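Local coordinates for protein epsin 1 (Danio rerio, PDB 5LP0) that probably binds membranes rich in phosphatidylinositol 4,5-bisphosphate through its ENTH domain, helping to bend them and form clathrin-coated invaginations in receptor-mediated endocytosis, at residues Ser25-Met28 / Ser29-Ala32; Asp124-Arg127 / Leu128-Glu131; Val111-Lys114 / Ala115-Leu118. All coordinates share one frame; numbering follows the deposited sequence. Where two conformers were deposited one is given.

In the fold
All three contacts are local, each within about two turns of one helix of an all-helical ENTH domain, contact 2 including the cap. Contacts 1 and 3 are partly buried and lie on opposite sides of the chain's centre, their own centres about 21 Å apart; both place apolar side chains against helix 59-75, a shared neighbour of helix 25-34 and helix 108-122. Contact 2 lies at the surface, at the start of helix 125-139, the helix that follows 108-122, and its centre is about 17 Å from that of contact 3. The chemistry follows the setting: leucine and isoleucine meet in contact 1, a carboxylate-amide bond rides on the outer side of contact 3, and charged chains, a water and a helix cap fill contact 2.

Contact 1: residues Ser25-Met28 / Ser29-Ala32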
ATOM      1  N   SER A  25      -1.372   7.190  10.155  1.00 31.59           N
ATOM      2  CA  SER A  25      -0.063   6.620  10.463  0.56 31.06           C
ATOM      3  C   SER A  25      -0.124   5.574  11.566  1.00 29.32           C
ATOM      4  O   SER A  25       0.624   4.608  11.559  1.00 30.68           O
ATOM      5  CB  SER A  25       0.892   7.722  10.915  0.56 35.10           C
ATOM      6  OG  SER A  25       0.672   8.027  12.282  0.56 34.58           O
ATOM      7  N   SER A  26      -1.001   5.775  12.540  1.00 25.00           N
ATOM      8  CA  SER A  26      -1.117   4.797  13.621  1.00 29.75           C
ATOM      9  C   SER A  26      -1.753   3.500  13.104  1.00 27.09           C
ATOM     10  O   SER A  26      -1.369   2.393  13.502  1.00 25.26           O
ATOM     11  CB  SER A  26      -1.920   5.364  14.793  1.00 34.83           C
ATOM     12  OG  SER A  26      -3.248   5.670  14.410  1.00 40.36           O
ATOM     13  N   LEU A  27      -2.711   3.638  12.193  1.00 24.62           N
ATOM     14  CA  LEU A  27      -3.353   2.466  11.616  1.00 22.20           C
ATOM     15  C   LEU A  27      -2.323   1.742  10.769  1.00 14.73           C
ATOM     16  O   LEU A  27      -2.201   0.507  10.826  1.00 12.98           O
ATOM     17  CB  LEU A  27      -4.564   2.864  10.779  1.00 22.99           C
ATOM     18  CG  LEU A  27      -5.317   1.732  10.075  1.00 18.32           C
ATOM     19  CD1 LEU A  27      -5.688   0.619  11.033  1.00 22.32           C
ATOM     20  CD2 LEU A  27      -6.577   2.280   9.388  1.00 19.89           C
ATOM     21  N   MET A  28      -1.552   2.506  10.001  1.00 15.85           N
ATOM     22  CA  MET A  28      -0.555   1.893   9.151  1.00 14.59           C
ATOM     23  C   MET A  28       0.457   1.160  10.034  1.00 13.26           C
ATOM     24  O   MET A  28       0.904   0.081   9.683  1.00 12.65           O
ATOM     25  CB  MET A  28       0.125   2.893   8.196  1.00 15.14           C
ATOM     26  CG  MET A  28      -0.776   3.354   6.979  1.00 14.39           C
ATOM     27  SD  MET A  28       0.118   4.207   5.641  1.00 19.75           S
ATOM     28  CE  MET A  28       0.590   5.681   6.522  1.00 26.67           C
ATOM     29  N   SER A  29       0.801   1.718  11.196  1.00 15.36           N
ATOM     30  CA  SER A  29       1.746   1.050  12.080  1.00 14.92           C
ATOM     31  C   SER A  29       1.182  -0.273  12.592  1.00 14.13           C
ATOM     32  O   SER A  29       1.898  -1.257  12.682  1.00 14.25           O
ATOM     33  CB  SER A  29       2.116   1.957  13.250  1.00 22.62           C
ATOM     34  OG  SER A  29       3.058   1.318  14.095  1.00 22.68           O
ATOM     35  N   GLU A  30      -0.097  -0.290  12.934  1.00 14.87           N
ATOM     36  CA  GLU A  30      -0.745  -1.531  13.345  1.00 13.24           C
ATOM     37  C   GLU A  30      -0.651  -2.612  12.250  1.00  9.68           C
ATOM     38  O   GLU A  30      -0.344  -3.771  12.522  1.00 11.07           O
ATOM     39  CB  GLU A  30      -2.207  -1.280  13.715  1.00 19.59           C
ATOM     40  CG  GLU A  30      -2.393  -0.414  14.943  1.00 28.70           C
ATOM     41  CD  GLU A  30      -3.824   0.075  15.116  1.00 36.31           C
ATOM     42  OE1 GLU A  30      -4.754  -0.588  14.612  1.00 35.21           O
ATOM     43  OE2 GLU A  30      -4.017   1.132  15.755  1.00 40.89           O
ATOM     44  N   ILE A  31      -0.940  -2.218  11.012  1.00 10.35           N
ATOM     45  CA  ILE A  31      -0.885  -3.135   9.877  1.00  8.26           C
ATOM     46  C   ILE A  31       0.565  -3.634   9.697  1.00  9.16           C
ATOM     47  O   ILE A  31       0.790  -4.825   9.485  1.00  9.98           O
ATOM     48  CB  ILE A  31      -1.451  -2.491   8.597  1.00  9.53           C
ATOM     49  CG1 ILE A  31      -2.930  -2.101   8.811  1.00  8.01           C
ATOM     50  CG2 ILE A  31      -1.340  -3.450   7.421  1.00  9.07           C
ATOM     51  CD1 ILE A  31      -3.487  -1.195   7.741  1.00  7.97           C
ATOM     52  N   ALA A  32       1.551  -2.743   9.855  1.00  7.81           N
ATOM     53  CA  ALA A  32       2.942  -3.137   9.729  1.00  8.20           C
ATOM     54  C   ALA A  32       3.298  -4.198  10.775  1.00  7.74           C
ATOM     55  O   ALA A  32       3.936  -5.185  10.439  1.00  8.61           O
ATOM     56  CB  ALA A  32       3.866  -1.938   9.874  1.00 11.79           C
TER
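L27 and I31, one helical turn apart, meet through CG of L27 and the CD1 methyl of I31 at 4.2 Å, their side chains set obliquely to each other. The I31 chain gets there because CG1 lies beside the backbone N (chi1 -61°) and passes over the L27 carbonyl oxygen, at 3.4 Å from it. That same oxygen accepts the amide of I31 at 3.0 Å from N to O. L27 instead carries CG beside its own carbonyl carbon (chi1 178°), and its CD1 lies 3.9 Å from OE1 of E30, the two chains crossing nearly at right angles. The glutamate passes the S26 carbonyl oxygen, with CG of E30 3.3 Å from S26 O, and then extends to a salt bridge with K11 of helix 8-15. With an alanine here in place of the glutamate, the K11 ammonium is likely to lose its carboxylate mate and CD1 of L27 its neighbour. M28 packs on L68 and Y71 of helix 59-75. The arrangement is an amphipathic alpha-helical turn with i to i+4 leucine-isoleucine packing, its side chains touching helix 8-15 (L27, I31) and helix 59-75 (M28, S29, I31) in the ENTH domain's alpha-helical superhelix.

Contact 2: residues Asp124-Arg127 / Leu128-Glu131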
ATOM      1  N   ASP A 124      15.427  -1.292  -6.263  1.00 18.32           N
ATOM      2  CA  ASP A 124      16.732  -0.924  -5.711  1.00 16.84           C
ATOM      3  C   ASP A 124      16.893  -1.376  -4.254  1.00 18.35           C
ATOM      4  O   ASP A 124      16.395  -0.725  -3.335  1.00 15.70           O
ATOM      5  CB  ASP A 124      16.917   0.592  -5.800  1.00 15.72           C
ATOM      6  CG  ASP A 124      18.345   1.005  -5.601  1.00 19.96           C
ATOM      7  OD1 ASP A 124      18.983   0.473  -4.676  1.00 20.76           O
ATOM      8  OD2 ASP A 124      18.829   1.858  -6.370  1.00 25.48           O
ATOM      9  N   GLU A 125      17.603  -2.483  -4.044  1.00 17.82           N
ATOM     10  CA  GLU A 125      17.689  -3.088  -2.717  1.00 19.00           C
ATOM     11  C   GLU A 125      18.486  -2.241  -1.723  1.00 18.23           C
ATOM     12  O   GLU A 125      18.180  -2.229  -0.520  1.00 22.20           O
ATOM     13  CB  GLU A 125      18.194  -4.533  -2.821  1.00 23.74           C
ATOM     14  CG  GLU A 125      17.369  -5.345  -3.825  1.00 34.11           C
ATOM     15  CD  GLU A 125      17.258  -6.825  -3.486  1.00 46.99           C
ATOM     16  OE1 GLU A 125      17.231  -7.176  -2.288  1.00 53.97           O
ATOM     17  OE2 GLU A 125      17.183  -7.640  -4.430  1.00 49.30           O
ATOM     18  N   GLU A 126      19.468  -1.486  -2.212  1.00 18.83           N
ATOM     19  CA  GLU A 126      20.169  -0.525  -1.354  1.00 20.93           C
ATOM     20  C   GLU A 126      19.229   0.567  -0.838  1.00 23.00           C
ATOM     21  O   GLU A 126      19.205   0.894   0.371  1.00 23.06           O
ATOM     22  CB  GLU A 126      21.330   0.113  -2.110  1.00 23.35           C
ATOM     23  CG  GLU A 126      22.084   1.154  -1.295  1.00 34.93           C
ATOM     24  CD  GLU A 126      23.127   1.904  -2.103  1.00 47.81           C
ATOM     25  OE1 GLU A 126      22.794   2.395  -3.207  1.00 52.92           O
ATOM     26  OE2 GLU A 126      24.278   2.006  -1.628  1.00 51.34           O
ATOM     27  N   ARG A 127      18.449   1.129  -1.756  1.00 18.99           N
ATOM     28  CA  ARG A 127      17.448   2.120  -1.385  1.00 20.08           C
ATOM     29  C   ARG A 127      16.502   1.531  -0.355  1.00 19.93           C
ATOM     30  O   ARG A 127      16.133   2.198   0.597  1.00 19.93           O
ATOM     31  CB  ARG A 127      16.654   2.583  -2.604  1.00 17.22           C
ATOM     32  CG  ARG A 127      17.426   3.520  -3.514  1.00 20.78           C
ATOM     33  CD  ARG A 127      16.529   4.119  -4.579  1.00 17.17           C
ATOM     34  NE  ARG A 127      15.459   4.913  -3.980  1.00 16.26           N
ATOM     35  CZ  ARG A 127      14.349   5.291  -4.609  1.00 14.25           C
ATOM     36  NH1 ARG A 127      14.168   4.976  -5.886  1.00 19.87           N
ATOM     37  NH2 ARG A 127      13.428   6.011  -3.971  1.00 14.09           N
ATOM     38  N   LEU A 128      16.112   0.280  -0.517  1.00 17.71           N
ATOM     39  CA  LEU A 128      15.201  -0.321   0.439  0.97 18.03           C
ATOM     40  C   LEU A 128      15.837  -0.361   1.841  1.00 18.46           C
ATOM     41  O   LEU A 128      15.176  -0.034   2.817  1.00 15.74           O
ATOM     42  CB  LEU A 128      14.727  -1.702  -0.049  0.97 18.65           C
ATOM     43  CG  LEU A 128      13.790  -1.657  -1.279  0.97 19.71           C
ATOM     44  CD1 LEU A 128      13.825  -2.960  -2.093  0.97 25.24           C
ATOM     45  CD2 LEU A 128      12.340  -1.334  -0.896  0.97 20.58           C
ATOM     46  N   ARG A 129      17.115  -0.738   1.942  1.00 15.25           N
ATOM     47  CA  ARG A 129      17.785  -0.755   3.258  1.00 18.31           C
ATOM     48  C   ARG A 129      17.833   0.607   3.962  1.00 13.68           C
ATOM     49  O   ARG A 129      17.540   0.720   5.174  1.00 15.49           O
ATOM     50  CB  ARG A 129      19.204  -1.299   3.148  1.00 26.16           C
ATOM     51  CG  ARG A 129      19.286  -2.794   2.970  1.00 32.60           C
ATOM     52  CD  ARG A 129      20.712  -3.264   3.179  1.00 33.05           C
ATOM     53  NE  ARG A 129      21.647  -2.515   2.339  1.00 35.50           N
ATOM     54  CZ  ARG A 129      21.965  -2.836   1.087  1.00 39.06           C
ATOM     55  NH1 ARG A 129      21.429  -3.903   0.500  1.00 35.36           N
ATOM     56  NH2 ARG A 129      22.823  -2.083   0.411  1.00 41.55           N
ATOM     57  N   GLU A 130      18.204   1.641   3.206  1.00 14.18           N
ATOM     58  CA  GLU A 130      18.271   3.020   3.698  0.50 13.49           C
ATOM     59  C   GLU A 130      16.896   3.512   4.160  1.00 11.83           C
ATOM     60  O   GLU A 130      16.734   4.160   5.236  1.00 11.61           O
ATOM     61  CB  GLU A 130      18.800   3.925   2.570  0.50 15.78           C
ATOM     62  CG  GLU A 130      20.251   3.626   2.185  0.50 14.48           C
ATOM     63  CD  GLU A 130      20.603   3.926   0.726  0.50 21.30           C
ATOM     64  OE1 GLU A 130      19.757   4.440  -0.045  0.50 22.36           O
ATOM     65  OE2 GLU A 130      21.763   3.643   0.361  0.50 28.08           O
ATOM     66  N   GLU A 131      15.897   3.201   3.334  1.00 10.49           N
ATOM     67  CA  GLU A 131      14.536   3.632   3.589  1.00  9.44           C
ATOM     68  C   GLU A 131      14.042   2.916   4.827  1.00  6.97           C
ATOM     69  O   GLU A 131      13.321   3.499   5.610  1.00  9.73           O
ATOM     70  CB  GLU A 131      13.608   3.326   2.409  1.00 10.34           C
ATOM     71  CG  GLU A 131      13.930   4.140   1.159  1.00  9.64           C
ATOM     72  CD  GLU A 131      13.488   5.585   1.222  1.00 11.93           C
ATOM     73  OE1 GLU A 131      12.726   5.950   2.150  1.00 12.49           O
ATOM     74  OE2 GLU A 131      13.909   6.353   0.321  1.00 14.25           O
TER
HETATM   75  O   HOH W   1      15.592   5.675  -1.412  1.00 14.42           O
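D124 and L128 are joined by the first of four consecutive i to i+4 backbone bonds, L128 N to D124 O at 3.0 Å, a run of helical bonds that ends with E131 N on R127 O. The D124 side chain turns back to accept from the next turn, R127 N to D124 OD1 at 3.0 Å and nearly straight (173°), although this donor stands above the carboxylate plane. The R127 side chain leans back toward the start of the helix; its NE gives a hydrogen bond to a water at 2.7 Å, lying in the guanidinium plane at the edge, and the water donates in turn to E131 OE2. The charges of R127 and E131 thus meet through solvent, R127 NH2 and E131 OE2 being 4.3 Å apart, beyond a salt bridge. R127 NH1 is hydrogen-bonded to T120 OG1, and E131 OE1 forms a salt bridge with K74 of helix 59-75. On another side of the helix R129 also turns back, its chain bent at chi3 (-53°), and CA of E126 lies against one face of its guanidinium, 3.5 Å from the plane and offset toward the rim. On the inner side L128 packs on L121 of helix 108-122. This is an aspartate N-cap, opening the helix 125-139 that follows helix 108-122 in the ENTH domain.

Contact 3: residues Val111-Lys114 / Ala115-Leu118; sequences VREK and AKQL
The carboxylate of E113 and the amide of Q117 are the flat groups that meet here, their planes turned 60° apart. NE2 of Q117 donates to OE2 of E113 at 2.8 Å, and the two groups use this bond differently: the acceptor lies almost in the amide plane, at its NH2 edge, whereas the donor comes from above the carboxylate plane, 48° out of it. Both chains bend to make the meeting possible. E113 sends CG beside its carbonyl carbon and then turns at chi2 (70°), while Q117 places CG beside its backbone N, 3.3 Å from the E113 carbonyl oxygen, before folding back. The same carbonyl oxygen accepts the backbone amide of Q117, so a backbone and a side-chain bond tie this pair of residues together. The other carboxylate oxygen, OE1 of E113, lies 3.8 Å from CD of K116. K116 runs extended past it, and its NZ stops 4.7 Å from E113 OE1, where a weak electrostatic attraction is possible.

The other sides of the helix are engaged elsewhere. K114 bends at chi3 and chi4 and sets its ammonium in a cation-pi contact with Y63 of helix 59-75, where V111, A115 and L118 also add their apolar surface, the first two on M66 and the last on I73. The guanidinium of R112 makes a salt bridge with D106 and a hydrogen bond to the carbonyl of F97. With E113, K116 and Q117 exposed on one side and V111, A115 and L118 buried on the other, helix 108-122 is an amphipathic helix packed on helix 59-75 in the ENTH domain's alpha-helical superhelix.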
ATOM      1  N   VAL A 111      -1.917   8.852  -9.386  1.00  8.43           N
ATOM      2  CA  VAL A 111      -1.685   7.415  -9.354  1.00  8.91           C
ATOM      3  C   VAL A 111      -0.443   7.060 -10.159  1.00  8.06           C
ATOM      4  O   VAL A 111       0.406   6.301  -9.695  1.00  7.71           O
ATOM      5  CB  VAL A 111      -2.902   6.621  -9.881  1.00  8.42           C
ATOM      6  CG1 VAL A 111      -2.598   5.134  -9.962  1.00 10.36           C
ATOM      7  CG2 VAL A 111      -4.079   6.867  -8.961  1.00 14.56           C
ATOM      8  N   ARG A 112      -0.292   7.645 -11.343  1.00  6.91           N
ATOM      9  CA  ARG A 112       0.806   7.282 -12.229  1.00  6.83           C
ATOM     10  C   ARG A 112       2.133   7.685 -11.627  1.00  7.35           C
ATOM     11  O   ARG A 112       3.108   6.926 -11.696  1.00  7.43           O
ATOM     12  CB  ARG A 112       0.643   7.936 -13.612  1.00  8.66           C
ATOM     13  CG  ARG A 112      -0.588   7.427 -14.381  1.00  8.02           C
ATOM     14  CD  ARG A 112      -0.647   7.944 -15.814  1.00  9.93           C
ATOM     15  NE  ARG A 112      -0.929   9.376 -15.975  1.00 11.45           N
ATOM     16  CZ  ARG A 112      -2.140   9.927 -16.022  1.00 10.21           C
ATOM     17  NH1 ARG A 112      -3.238   9.197 -15.866  1.00 11.97           N
ATOM     18  NH2 ARG A 112      -2.259  11.240 -16.232  1.00 13.24           N
ATOM     19  N   GLU A 113       2.177   8.859 -11.010  1.00  7.66           N
ATOM     20  CA  GLU A 113       3.426   9.328 -10.419  1.00  8.36           C
ATOM     21  C   GLU A 113       3.818   8.522  -9.178  1.00  7.40           C
ATOM     22  O   GLU A 113       4.983   8.167  -9.026  1.00  8.90           O
ATOM     23  CB  GLU A 113       3.326  10.821 -10.083  1.00 10.19           C
ATOM     24  CG  GLU A 113       4.524  11.376  -9.332  1.00 11.15           C
ATOM     25  CD  GLU A 113       5.780  11.462 -10.171  1.00 14.42           C
ATOM     26  OE1 GLU A 113       5.714  11.237 -11.396  1.00 21.54           O
ATOM     27  OE2 GLU A 113       6.843  11.764  -9.580  1.00 20.58           O
ATOM     28  N   LYS A 114       2.842   8.225  -8.309  1.00  7.62           N
ATOM     29  CA  LYS A 114       3.099   7.411  -7.130  1.00  7.39           C
ATOM     30  C   LYS A 114       3.587   6.017  -7.543  1.00  8.52           C
ATOM     31  O   LYS A 114       4.522   5.494  -6.948  1.00  7.85           O
ATOM     32  CB  LYS A 114       1.853   7.365  -6.237  1.00  9.43           C
ATOM     33  CG  LYS A 114       2.045   6.596  -4.935  1.00 10.29           C
ATOM     34  CD  LYS A 114       0.862   6.757  -3.971  1.00 10.53           C
ATOM     35  CE  LYS A 114       0.940   8.068  -3.214  1.00 14.09           C
ATOM     36  NZ  LYS A 114       2.049   8.115  -2.223  1.00 15.26           N
ATOM     37  N   ALA A 115       2.979   5.426  -8.573  1.00  7.56           N
ATOM     38  CA  ALA A 115       3.413   4.137  -9.093  1.00  8.05           C
ATOM     39  C   ALA A 115       4.854   4.206  -9.609  1.00  8.38           C
ATOM     40  O   ALA A 115       5.655   3.324  -9.346  1.00  8.26           O
ATOM     41  CB  ALA A 115       2.482   3.656 -10.196  1.00 10.31           C
ATOM     42  N   LYS A 116       5.181   5.246 -10.367  1.00  7.49           N
ATOM     43  CA  LYS A 116       6.531   5.417 -10.893  1.00  8.31           C
ATOM     44  C   LYS A 116       7.546   5.362  -9.756  1.00  8.55           C
ATOM     45  O   LYS A 116       8.573   4.648  -9.841  1.00  8.58           O
ATOM     46  CB  LYS A 116       6.626   6.760 -11.611  1.00  9.32           C
ATOM     47  CG  LYS A 116       7.989   7.095 -12.160  1.00 14.91           C
ATOM     48  CD  LYS A 116       8.033   8.492 -12.757  1.00 20.42           C
ATOM     49  CE  LYS A 116       9.418   8.797 -13.274  1.00 31.73           C
ATOM     50  NZ  LYS A 116       9.404  10.018 -14.115  1.00 39.51           N
ATOM     51  N   GLN A 117       7.282   6.138  -8.697  1.00  7.29           N
ATOM     52  CA  GLN A 117       8.207   6.194  -7.565  1.00  8.33           C
ATOM     53  C   GLN A 117       8.301   4.879  -6.799  1.00  8.53           C
ATOM     54  O   GLN A 117       9.380   4.507  -6.320  1.00 10.02           O
ATOM     55  CB  GLN A 117       7.857   7.351  -6.621  1.00  9.72           C
ATOM     56  CG  GLN A 117       7.800   8.701  -7.322  1.00  9.60           C
ATOM     57  CD  GLN A 117       9.101   9.130  -7.959  1.00 11.74           C
ATOM     58  OE1 GLN A 117      10.181   8.632  -7.637  1.00 14.67           O
ATOM     59  NE2 GLN A 117       9.012  10.120  -8.817  1.00 11.67           N
ATOM     60  N   LEU A 118       7.183   4.175  -6.675  1.00  7.39           N
ATOM     61  CA  LEU A 118       7.187   2.930  -5.940  1.00  7.64           C
ATOM     62  C   LEU A 118       7.951   1.866  -6.712  1.00  8.54           C
ATOM     63  O   LEU A 118       8.648   1.056  -6.126  1.00  9.72           O
ATOM     64  CB  LEU A 118       5.746   2.497  -5.625  1.00  8.69           C
ATOM     65  CG  LEU A 118       5.494   1.221  -4.827  1.00  9.35           C
ATOM     66  CD1 LEU A 118       6.282   1.279  -3.547  1.00 12.33           C
ATOM     67  CD2 LEU A 118       4.011   1.039  -4.530  1.00 11.21           C
TER